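PDB 1I9Z: inositol-1,4,5-trisphosphate 5-phosphatase 1 from Schizosaccharomyces pombe, which removes the 5-phosphate from soluble and lipid inositol phosphates, with magnesium as cofactor, controlling cellular phosphoinositide levels and taking part in membrane trafficking. Local coordinates for residues E21-K26 and F153-T158; W46-N51 and D56-G61; P258-F263 and R307-T312. All coordinates share one frame; numbering follows the deposited sequence.

Contact 1: E21-K26 and F153-T158; sequences EHKNVK and FDYEDT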
loop_
_atom_site.group_PDB
_atom_site.type_symbol
_atom_site.label_atom_id
_atom_site.label_comp_id
_atom_site.label_asym_id
_atom_site.label_seq_id
_atom_site.Cartn_x
_atom_site.Cartn_y
_atom_site.Cartn_z
ATOM N N GLU A 21 15.142 -8.830 18.262
ATOM C CA GLU A 21 14.083 -8.184 19.032
ATOM C C GLU A 21 12.964 -7.977 17.995
ATOM O O GLU A 21 13.249 -7.610 16.851
ATOM C CB GLU A 21 14.511 -6.810 19.548
ATOM C CG GLU A 21 15.614 -6.809 20.583
ATOM C CD GLU A 21 16.293 -5.439 20.698
ATOM O OE1 GLU A 21 17.269 -5.177 19.955
ATOM O OE2 GLU A 21 15.841 -4.615 21.526
ATOM N N HIS A 22 11.717 -8.204 18.400
ATOM C CA HIS A 22 10.571 -8.035 17.522
ATOM C C HIS A 22 9.684 -6.954 18.101
ATOM O O HIS A 22 9.561 -6.850 19.319
ATOM C CB HIS A 22 9.790 -9.340 17.373
ATOM C CG HIS A 22 10.496 -10.367 16.545
ATOM N ND1 HIS A 22 11.600 -11.064 16.995
ATOM C CD2 HIS A 22 10.245 -10.832 15.297
ATOM C CE1 HIS A 22 11.994 -11.915 16.065
ATOM N NE2 HIS A 22 11.188 -11.793 15.023
ATOM N N LYS A 23 9.110 -6.134 17.218
ATOM C CA LYS A 23 8.225 -5.022 17.575
ATOM C C LYS A 23 7.077 -4.976 16.499
ATOM O O LYS A 23 7.283 -5.402 15.376
ATOM C CB LYS A 23 9.048 -3.709 17.555
ATOM C CG LYS A 23 8.250 -2.415 17.713
ATOM C CD LYS A 23 9.118 -1.142 17.902
ATOM C CE LYS A 23 8.451 0.136 17.306
ATOM N NZ LYS A 23 7.122 0.550 17.887
ATOM N N ASN A 24 5.885 -4.522 16.868
ATOM C CA ASN A 24 4.783 -4.387 15.915
ATOM C C ASN A 24 4.692 -2.879 15.604
ATOM O O ASN A 24 4.709 -2.060 16.505
ATOM C CB ASN A 24 3.446 -4.848 16.512
ATOM C CG ASN A 24 2.968 -6.197 15.936
ATOM O OD1 ASN A 24 3.716 -6.939 15.244
ATOM N ND2 ASN A 24 1.708 -6.531 16.231
ATOM N N VAL A 25 4.626 -2.533 14.333
ATOM C CA VAL A 25 4.491 -1.137 13.925
ATOM C C VAL A 25 3.088 -1.014 13.289
ATOM O O VAL A 25 2.731 -1.865 12.480
ATOM C CB VAL A 25 5.585 -0.793 12.875
ATOM C CG1 VAL A 25 5.314 0.596 12.243
ATOM C CG2 VAL A 25 6.993 -0.809 13.583
ATOM N N LYS A 26 2.320 0.015 13.658
ATOM C CA LYS A 26 0.968 0.245 13.100
ATOM C C LYS A 26 1.079 1.117 11.838
ATOM O O LYS A 26 1.708 2.179 11.870
ATOM C CB LYS A 26 0.084 1.001 14.104
ATOM C CG LYS A 26 -0.245 0.225 15.400
ATOM C CD LYS A 26 -0.801 1.215 16.436
ATOM C CE LYS A 26 -1.545 0.531 17.632
ATOM N NZ LYS A 26 -3.078 0.555 17.465
ATOM N N PHE A 153 11.581 1.168 2.068
ATOM C CA PHE A 153 12.518 1.510 3.121
ATOM C C PHE A 153 12.658 0.302 4.060
ATOM O O PHE A 153 11.830 -0.647 4.045
ATOM C CB PHE A 153 12.053 2.777 3.903
ATOM C CG PHE A 153 10.693 2.670 4.570
ATOM C CD1 PHE A 153 10.572 2.141 5.845
ATOM C CD2 PHE A 153 9.529 3.088 3.904
ATOM C CE1 PHE A 153 9.314 2.019 6.471
ATOM C CE2 PHE A 153 8.259 2.983 4.500
ATOM C CZ PHE A 153 8.135 2.453 5.783
ATOM N N ASP A 154 13.700 0.329 4.879
ATOM C CA ASP A 154 13.835 -0.753 5.848
ATOM C C ASP A 154 13.459 -0.114 7.163
ATOM O O ASP A 154 13.780 1.067 7.397
ATOM C CB ASP A 154 15.281 -1.258 5.892
ATOM C CG ASP A 154 15.654 -1.923 4.653
ATOM O OD1 ASP A 154 14.934 -2.864 4.288
ATOM O OD2 ASP A 154 16.633 -1.535 3.995
ATOM N N TYR A 155 12.726 -0.865 7.987
ATOM C CA TYR A 155 12.368 -0.442 9.341
ATOM C C TYR A 155 13.143 -1.502 10.165
ATOM O O TYR A 155 12.782 -2.696 10.237
ATOM C CB TYR A 155 10.867 -0.456 9.582
ATOM C CG TYR A 155 10.504 0.192 10.900
ATOM C CD1 TYR A 155 9.759 1.374 10.930
ATOM C CD2 TYR A 155 10.896 -0.374 12.123
ATOM C CE1 TYR A 155 9.407 1.972 12.107
ATOM C CE2 TYR A 155 10.546 0.233 13.347
ATOM C CZ TYR A 155 9.808 1.403 13.321
ATOM O OH TYR A 155 9.468 2.048 14.471
ATOM N N GLU A 156 14.229 -1.025 10.776
ATOM C CA GLU A 156 15.181 -1.926 11.427
ATOM C C GLU A 156 15.582 -2.911 10.317
ATOM O O GLU A 156 15.959 -2.467 9.232
ATOM C CB GLU A 156 14.567 -2.614 12.649
ATOM C CG GLU A 156 14.266 -1.669 13.808
ATOM C CD GLU A 156 15.476 -0.893 14.410
ATOM O OE1 GLU A 156 16.651 -1.165 14.124
ATOM O OE2 GLU A 156 15.211 0.032 15.188
ATOM N N ASP A 157 15.488 -4.231 10.531
ATOM C CA ASP A 157 15.901 -5.138 9.475
ATOM C C ASP A 157 14.740 -5.729 8.667
ATOM O O ASP A 157 14.869 -6.802 8.068
ATOM C CB ASP A 157 16.744 -6.278 10.048
ATOM C CG ASP A 157 18.050 -5.776 10.678
ATOM O OD1 ASP A 157 18.074 -5.442 11.862
ATOM O OD2 ASP A 157 19.047 -5.693 9.955
ATOM N N THR A 158 13.613 -5.038 8.646
ATOM C CA THR A 158 12.461 -5.534 7.903
ATOM C C THR A 158 12.246 -4.598 6.711
ATOM O O THR A 158 12.214 -3.390 6.932
ATOM C CB THR A 158 11.219 -5.514 8.823
ATOM O OG1 THR A 158 11.416 -6.472 9.900
ATOM C CG2 THR A 158 9.963 -5.898 8.011
#

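Contact 2: W46-N51 and D56-G61; sequences WLFPEN and DIYVVG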
loop_
_atom_site.group_PDB
_atom_site.type_symbol
_atom_site.label_atom_id
_atom_site.label_comp_id
_atom_site.label_asym_id
_atom_site.label_seq_id
_atom_site.Cartn_x
_atom_site.Cartn_y
_atom_site.Cartn_z
ATOM N N TRP A 46 -11.402 10.867 7.090
ATOM C CA TRP A 46 -10.613 9.931 6.292
ATOM C C TRP A 46 -9.347 9.396 6.985
ATOM O O TRP A 46 -9.076 8.193 7.043
ATOM C CB TRP A 46 -10.310 10.609 4.936
ATOM C CG TRP A 46 -9.366 9.809 4.008
ATOM C CD1 TRP A 46 -9.376 8.458 3.773
ATOM C CD2 TRP A 46 -8.354 10.354 3.165
ATOM N NE1 TRP A 46 -8.434 8.126 2.796
ATOM C CE2 TRP A 46 -7.796 9.275 2.403
ATOM C CE3 TRP A 46 -7.868 11.666 2.957
ATOM C CZ2 TRP A 46 -6.784 9.472 1.478
ATOM C CZ3 TRP A 46 -6.881 11.886 2.055
ATOM C CH2 TRP A 46 -6.322 10.796 1.289
ATOM N N LEU A 47 -8.559 10.320 7.526
ATOM C CA LEU A 47 -7.322 9.957 8.172
ATOM C C LEU A 47 -7.419 9.549 9.640
ATOM O O LEU A 47 -6.514 8.861 10.135
ATOM C CB LEU A 47 -6.309 11.114 7.988
ATOM C CG LEU A 47 -5.302 11.063 6.795
ATOM C CD1 LEU A 47 -5.705 10.104 5.649
ATOM C CD2 LEU A 47 -4.987 12.456 6.274
ATOM N N PHE A 48 -8.488 9.963 10.352
ATOM C CA PHE A 48 -8.637 9.547 11.783
ATOM C C PHE A 48 -10.058 8.965 11.893
ATOM O O PHE A 48 -10.893 9.424 12.688
ATOM C CB PHE A 48 -8.499 10.788 12.659
ATOM C CG PHE A 48 -7.247 11.564 12.367
ATOM C CD1 PHE A 48 -7.306 12.924 12.115
ATOM C CD2 PHE A 48 -6.011 10.927 12.432
ATOM C CE1 PHE A 48 -6.097 13.667 11.935
ATOM C CE2 PHE A 48 -4.819 11.625 12.257
ATOM C CZ PHE A 48 -4.868 12.999 12.007
ATOM N N PRO A 49 -10.346 7.958 11.075
ATOM C CA PRO A 49 -11.672 7.336 11.049
ATOM C C PRO A 49 -12.078 6.531 12.226
ATOM O O PRO A 49 -13.288 6.411 12.509
ATOM C CB PRO A 49 -11.602 6.453 9.820
ATOM C CG PRO A 49 -10.175 5.872 9.994
ATOM C CD PRO A 49 -9.378 7.156 10.285
ATOM N N GLU A 50 -11.098 5.946 12.898
ATOM C CA GLU A 50 -11.418 5.076 14.032
ATOM C C GLU A 50 -11.139 5.779 15.317
ATOM O O GLU A 50 -10.492 6.832 15.333
ATOM C CB GLU A 50 -10.583 3.758 14.001
ATOM C CG GLU A 50 -9.110 3.861 13.472
ATOM C CD GLU A 50 -8.308 5.078 14.031
ATOM O OE1 GLU A 50 -8.089 5.107 15.274
ATOM O OE2 GLU A 50 -7.905 5.998 13.236
ATOM N N ASN A 51 -11.632 5.169 16.385
ATOM C CA ASN A 51 -11.406 5.655 17.723
ATOM C C ASN A 51 -10.258 4.791 18.212
ATOM O O ASN A 51 -10.434 4.016 19.140
ATOM C CB ASN A 51 -12.637 5.398 18.575
ATOM C CG ASN A 51 -12.643 6.217 19.807
ATOM O OD1 ASN A 51 -12.619 7.451 19.734
ATOM N ND2 ASN A 51 -12.675 5.554 20.970
ATOM N N ASP A 56 1.906 4.573 13.465
ATOM C CA ASP A 56 3.324 4.948 13.458
ATOM C C ASP A 56 3.705 5.514 12.086
ATOM O O ASP A 56 4.524 6.429 11.971
ATOM C CB ASP A 56 4.152 3.716 13.756
ATOM C CG ASP A 56 3.872 3.202 15.185
ATOM O OD1 ASP A 56 3.959 4.041 16.094
ATOM O OD2 ASP A 56 3.568 2.023 15.384
ATOM N N ILE A 57 3.087 4.955 11.045
ATOM C CA ILE A 57 3.413 5.347 9.681
ATOM C C ILE A 57 2.110 5.564 8.935
ATOM O O ILE A 57 1.236 4.708 9.017
ATOM C CB ILE A 57 4.218 4.212 8.976
ATOM C CG1 ILE A 57 5.464 3.901 9.807
ATOM C CG2 ILE A 57 4.638 4.626 7.550
ATOM C CD1 ILE A 57 6.318 2.749 9.263
ATOM N N TYR A 58 1.989 6.736 8.283
ATOM C CA TYR A 58 0.870 7.024 7.409
ATOM C C TYR A 58 1.364 7.013 5.951
ATOM O O TYR A 58 2.323 7.761 5.584
ATOM C CB TYR A 58 0.242 8.388 7.682
ATOM C CG TYR A 58 -0.610 8.393 8.885
ATOM C CD1 TYR A 58 -0.031 8.481 10.134
ATOM C CD2 TYR A 58 -2.015 8.255 8.784
ATOM C CE1 TYR A 58 -0.795 8.405 11.291
ATOM C CE2 TYR A 58 -2.819 8.205 9.975
ATOM C CZ TYR A 58 -2.170 8.260 11.212
ATOM O OH TYR A 58 -2.841 8.110 12.399
ATOM N N VAL A 59 0.716 6.185 5.112
ATOM C CA VAL A 59 1.112 6.093 3.704
ATOM C C VAL A 59 -0.105 6.594 2.944
ATOM O O VAL A 59 -1.173 5.996 2.970
ATOM C CB VAL A 59 1.491 4.590 3.312
ATOM C CG1 VAL A 59 1.767 4.510 1.753
ATOM C CG2 VAL A 59 2.733 4.138 4.143
ATOM N N VAL A 60 0.041 7.735 2.268
ATOM C CA VAL A 60 -1.052 8.360 1.550
ATOM C C VAL A 60 -0.789 8.464 0.053
ATOM O O VAL A 60 0.226 9.036 -0.375
ATOM C CB VAL A 60 -1.290 9.802 2.100
ATOM C CG1 VAL A 60 -2.577 10.421 1.484
ATOM C CG2 VAL A 60 -1.363 9.773 3.677
ATOM N N GLY A 61 -1.718 7.920 -0.735
ATOM C CA GLY A 61 -1.618 7.974 -2.162
ATOM C C GLY A 61 -2.794 8.720 -2.748
ATOM O O GLY A 61 -3.986 8.480 -2.390
HETATM O O HOH W 1 -5.557 7.397 12.256
#

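Contact 3: P258-F263 and R307-T312; sequences PPTYKF and RPIYAT. With 2IP (D-myo-inositol-1,4-bisphosphate), chain C.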
loop_
_atom_site.group_PDB
_atom_site.type_symbol
_atom_site.label_atom_id
_atom_site.label_comp_id
_atom_site.label_asym_id
_atom_site.label_seq_id
_atom_site.Cartn_x
_atom_site.Cartn_y
_atom_site.Cartn_z
ATOM N N PRO A 258 -19.729 0.156 0.016
ATOM C CA PRO A 258 -20.278 0.290 -1.327
ATOM C C PRO A 258 -19.250 0.790 -2.349
ATOM O O PRO A 258 -18.209 1.344 -1.940
ATOM C CB PRO A 258 -21.403 1.314 -1.153
ATOM C CG PRO A 258 -21.580 1.518 0.389
ATOM C CD PRO A 258 -20.277 1.169 0.966
ATOM N N PRO A 259 -19.491 0.565 -3.645
ATOM C CA PRO A 259 -18.650 0.988 -4.777
ATOM C C PRO A 259 -18.339 2.478 -4.531
ATOM O O PRO A 259 -19.250 3.290 -4.162
ATOM C CB PRO A 259 -19.601 0.833 -5.960
ATOM C CG PRO A 259 -20.265 -0.545 -5.608
ATOM C CD PRO A 259 -20.566 -0.351 -4.101
ATOM N N THR A 260 -17.038 2.807 -4.631
ATOM C CA THR A 260 -16.570 4.129 -4.322
ATOM C C THR A 260 -16.596 5.081 -5.495
ATOM O O THR A 260 -16.188 6.229 -5.354
ATOM C CB THR A 260 -15.116 4.055 -3.855
ATOM O OG1 THR A 260 -14.328 3.309 -4.854
ATOM C CG2 THR A 260 -15.032 3.294 -2.504
ATOM N N TYR A 261 -17.064 4.580 -6.633
ATOM C CA TYR A 261 -17.094 5.294 -7.839
ATOM C C TYR A 261 -18.386 4.986 -8.537
ATOM O O TYR A 261 -18.939 3.874 -8.495
ATOM C CB TYR A 261 -15.938 4.866 -8.778
ATOM C CG TYR A 261 -15.996 5.416 -10.179
ATOM C CD1 TYR A 261 -15.476 6.688 -10.465
ATOM C CD2 TYR A 261 -16.483 4.628 -11.258
ATOM C CE1 TYR A 261 -15.401 7.174 -11.801
ATOM C CE2 TYR A 261 -16.432 5.130 -12.595
ATOM C CZ TYR A 261 -15.886 6.386 -12.843
ATOM O OH TYR A 261 -15.794 6.898 -14.138
ATOM N N LYS A 262 -18.542 6.196 -9.033
ATOM C CA LYS A 262 -19.021 7.324 -9.708
ATOM C C LYS A 262 -20.106 8.110 -9.060
ATOM O O LYS A 262 -21.202 7.896 -9.353
ATOM C CB LYS A 262 -19.236 7.045 -11.148
ATOM C CG LYS A 262 -19.638 8.216 -11.724
ATOM C CD LYS A 262 -18.551 9.160 -11.662
ATOM C CE LYS A 262 -18.305 9.386 -13.164
ATOM N NZ LYS A 262 -18.176 10.890 -13.372
ATOM N N PHE A 263 -19.740 9.061 -8.184
ATOM C CA PHE A 263 -20.767 9.807 -7.483
ATOM C C PHE A 263 -20.857 11.220 -8.060
ATOM O O PHE A 263 -19.808 11.807 -8.490
ATOM C CB PHE A 263 -20.387 9.996 -5.970
ATOM C CG PHE A 263 -20.510 8.777 -5.133
ATOM C CD1 PHE A 263 -19.382 7.972 -4.847
ATOM C CD2 PHE A 263 -21.747 8.373 -4.657
ATOM C CE1 PHE A 263 -19.516 6.788 -4.075
ATOM C CE2 PHE A 263 -21.870 7.207 -3.907
ATOM C CZ PHE A 263 -20.777 6.422 -3.608
ATOM N N ARG A 307 -15.070 8.149 -3.573
ATOM C CA ARG A 307 -14.873 8.237 -2.099
ATOM C C ARG A 307 -13.485 7.770 -1.805
ATOM O O ARG A 307 -12.953 6.912 -2.534
ATOM C CB ARG A 307 -15.767 7.277 -1.319
ATOM C CG ARG A 307 -17.241 7.609 -1.469
ATOM C CD ARG A 307 -17.666 8.729 -0.353
ATOM N NE ARG A 307 -19.066 8.985 -0.624
ATOM C CZ ARG A 307 -19.548 9.890 -1.462
ATOM N NH1 ARG A 307 -18.772 10.772 -2.123
ATOM N NH2 ARG A 307 -20.843 9.782 -1.822
ATOM N N PRO A 308 -12.835 8.337 -0.769
ATOM C CA PRO A 308 -11.500 7.943 -0.357
ATOM C C PRO A 308 -11.658 6.630 0.430
ATOM O O PRO A 308 -12.791 6.302 0.908
ATOM C CB PRO A 308 -11.013 9.116 0.563
ATOM C CG PRO A 308 -12.291 9.727 1.074
ATOM C CD PRO A 308 -13.414 9.416 0.071
ATOM N N ILE A 309 -10.565 5.869 0.542
ATOM C CA ILE A 309 -10.594 4.605 1.306
ATOM C C ILE A 309 -9.328 4.507 2.173
ATOM O O ILE A 309 -8.381 5.323 2.039
ATOM C CB ILE A 309 -10.611 3.356 0.373
ATOM C CG1 ILE A 309 -9.405 3.378 -0.566
ATOM C CG2 ILE A 309 -11.887 3.352 -0.458
ATOM C CD1 ILE A 309 -9.151 2.013 -1.325
ATOM N N TYR A 310 -9.326 3.577 3.124
ATOM C CA TYR A 310 -8.121 3.346 3.901
ATOM C C TYR A 310 -8.077 1.890 4.349
ATOM O O TYR A 310 -9.112 1.182 4.320
ATOM C CB TYR A 310 -8.012 4.280 5.138
ATOM C CG TYR A 310 -9.032 3.957 6.225
ATOM C CD1 TYR A 310 -8.722 3.037 7.235
ATOM C CD2 TYR A 310 -10.296 4.494 6.184
ATOM C CE1 TYR A 310 -9.668 2.673 8.206
ATOM C CE2 TYR A 310 -11.282 4.109 7.136
ATOM C CZ TYR A 310 -10.955 3.226 8.128
ATOM O OH TYR A 310 -11.889 2.918 9.103
ATOM N N ALA A 311 -6.895 1.454 4.775
ATOM C CA ALA A 311 -6.735 0.118 5.326
ATOM C C ALA A 311 -5.730 0.291 6.459
ATOM O O ALA A 311 -4.863 1.202 6.394
ATOM C CB ALA A 311 -6.172 -0.871 4.241
ATOM N N THR A 312 -5.840 -0.555 7.505
ATOM C CA THR A 312 -4.866 -0.498 8.591
ATOM C C THR A 312 -4.170 -1.859 8.738
ATOM O O THR A 312 -4.755 -2.930 8.433
ATOM C CB THR A 312 -5.531 -0.118 9.928
ATOM O OG1 THR A 312 -6.630 -1.005 10.181
ATOM C CG2 THR A 312 -6.028 1.290 9.878
HETATM C C1 2IP C . -14.881 5.363 -20.008
HETATM C C2 2IP C . -14.085 6.689 -20.112
HETATM C C3 2IP C . -14.601 7.761 -19.093
HETATM C C4 2IP C . -14.634 7.260 -17.625
HETATM C C5 2IP C . -15.555 6.020 -17.585
HETATM C C6 2IP C . -15.050 4.878 -18.516
HETATM O O1 2IP C . -15.635 4.690 -20.981
HETATM O O2 2IP C . -12.720 6.510 -19.849
HETATM O O3 2IP C . -13.778 8.889 -19.115
HETATM O O4 2IP C . -15.160 8.326 -16.769
HETATM O O5 2IP C . -15.638 5.506 -16.256
HETATM O O6 2IP C . -16.053 3.888 -18.336
HETATM P P4 2IP C . -14.322 9.059 -15.657
HETATM O O41 2IP C . -13.697 7.932 -14.755
HETATM O O42 2IP C . -15.194 9.927 -14.867
HETATM O O43 2IP C . -13.295 9.850 -16.486
HETATM P P1 2IP C . -15.409 3.435 -21.776
HETATM O O11 2IP C . -15.679 3.897 -23.218
HETATM O O12 2IP C . -14.074 2.733 -21.718
HETATM O O13 2IP C . -16.581 2.527 -21.385
#

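Contact 1: E21-K26 and F153-T158
Tyr155 lays one face of its ring against Val25, whose CG2 methyl sits 3.8 Å from the ring centroid and 22° off the ring normal. This is a CH-pi contact, offset toward the phenol end of the ring: CG2 of Val25 comes within 3.6 Å of CZ of Tyr155. Val25 reaches the ring because CG2 stands beside its backbone N, while CG1, anti to that N (chi1 170°), packs on Ile57. A beta-branched residue suits this place, since one methyl can serve the ring and the other the neighbouring strand. The segments lie on strands 20-33 and 147-155, from the two sheets of the DNase I-like sandwich that forms this 5-phosphatase catalytic domain, so the contact is side-chain packing between sheets. Ile317 and Ile127 also touch the tyrosine, one from each sheet. Its flat ring spans the space between the sheets while its OH lies near Lys23. Lys23 bends at chi3 and chi4 and brings its CE methylene to 3.6 Å from OH of Tyr155, a van der Waals approach; a long chain suits this exposed residue, its carbons lying along the protein while the charge stays near solvent. Without the ring, as with an alanine here, Val25 CG2 would probably lose its aromatic cover and a gap would open between the sheets. A type II' turn from Tyr155 to Thr158 then leads into strand 158-166, closed by Thr158 N to Tyr155 O at 3.0 Å.

Contact 2: W46-N51 and D56-G61
Tyr58 is the first residue of the 56-61 segment to meet 46-51, and it does so with the outer end of its ring. Its CG is anti to the carbonyl carbon (chi1 -77°), and the ring extends toward the end of helix 44-47, where CE2 of Tyr58 lies 3.8 Å from O of Leu47, with that oxygen at the ring edge. The side chains of Phe48 and Tyr58 cross at about a right angle; CE2 of Phe48 comes to 4.0 Å from OH of Tyr58, which sits at the edge of the phenylalanine ring. A water completes the polar side. Tyr58 OH donates to it at 2.8 Å, and the water donates to O of Leu47 at 2.7 Å and to OE2 of Glu50 at 2.9 Å. Tyrosine suits the place because its ring packs while its hydroxyl serves both this water and, as acceptor, the backbone N of Ala55. Two residues on, Val60 points the same way from the strand, and its CG1 meets CH2 of Trp46 at 3.8 Å, an apolar contact at the far end of the indole. The other end of that indole gives its NE1 hydrogen to O of Ile309, while CD1 of Leu47 sits over one face, 3.6 Å above the plane. The short helix 44-47 forms the crossover of a beta-alpha-beta unit linking the parallel neighbours 20-33 and 57-63; Trp46 and Leu47 touch Ala30 of strand 20-33, and Leu91 and Leu92 of helix 78-94 touch Leu47, Phe48 and Tyr58.

Contact 3: P258-F263 and R307-T312
A guanidinium lies nearly flat on a phenylalanine: the planes of Arg307 and Phe263 are 23° apart, with centres separated by 3.8 Å. It is a stacked cation-pi pair, CZ of Arg307 standing 10° off the ring normal. NH2 is the branch over the middle of the ring, 3.3 Å above its plane, while the CG methylene of Arg307 reaches CE1 of Phe263 at 3.6 Å. The bend of the arginine chain at chi2 (-86°) folds the group back over the ring. Arginine suits this buried place because its flat cation can stack through a face while its N-H groups still bond; NH2 donates to O of Thr267, and Tyr302 offers a second aromatic partner.

The backbones are joined by Arg307 N to Thr260 O, a hydrogen bond of 2.8 Å. Alongside it, CG2 of Thr260 meets CG2 of Ile309 at 3.8 Å, while OG1 of Thr260 bonds to Asp283; threonine thus supplies a methyl to the strand and a hydroxyl to the carboxylate. Thr260 and Tyr261 form a classic beta bulge opposite Ala280. Thr260 points toward 307-312 and Tyr261 away from it, and the tyrosine reaches the bound D-myo-inositol-1,4-bisphosphate. Its OH is modelled hydrogen-bonded to O5, the hydroxyl at the position from which the enzyme removes phosphate, but the fit here is too tight for the bond to be relied on. Lys262 lays its CB over the tyrosine ring and sends NZ to O42 of the 4-phosphate, a weak bond of 3.5 Å.

Arg211 and Tyr171 also bind this ligand. The chemistry thus divides by side of the loop: Thr260 and Phe263 fix it to the protein, whereas Tyr261 and Lys262 present a hydroxyl and an amine to the inositol and its 4-phosphate.

How the contacts relate
All three contacts reach the same mixed sheet, in which strand 20-33 lies between 57-63 and 309-320. Contacts 1 and 2 have centres about 19 Å apart and join through the backbone: O of Lys26 is 2.9 Å from N of Asp56, a probable hydrogen bond. Contacts 2 and 3 are closer, with centres about 14 Å apart, and meet where Pro49 packs on Tyr310 and the Trp46 indole on Pro308. Contacts 1 and 3 lie on opposite sides of the chain's centre, about 29 Å between centres. Contact 3 alone of these holds residues of the inositol bisphosphate pocket, and its Phe263 side chain is about 11 Å from the bound calcium ion.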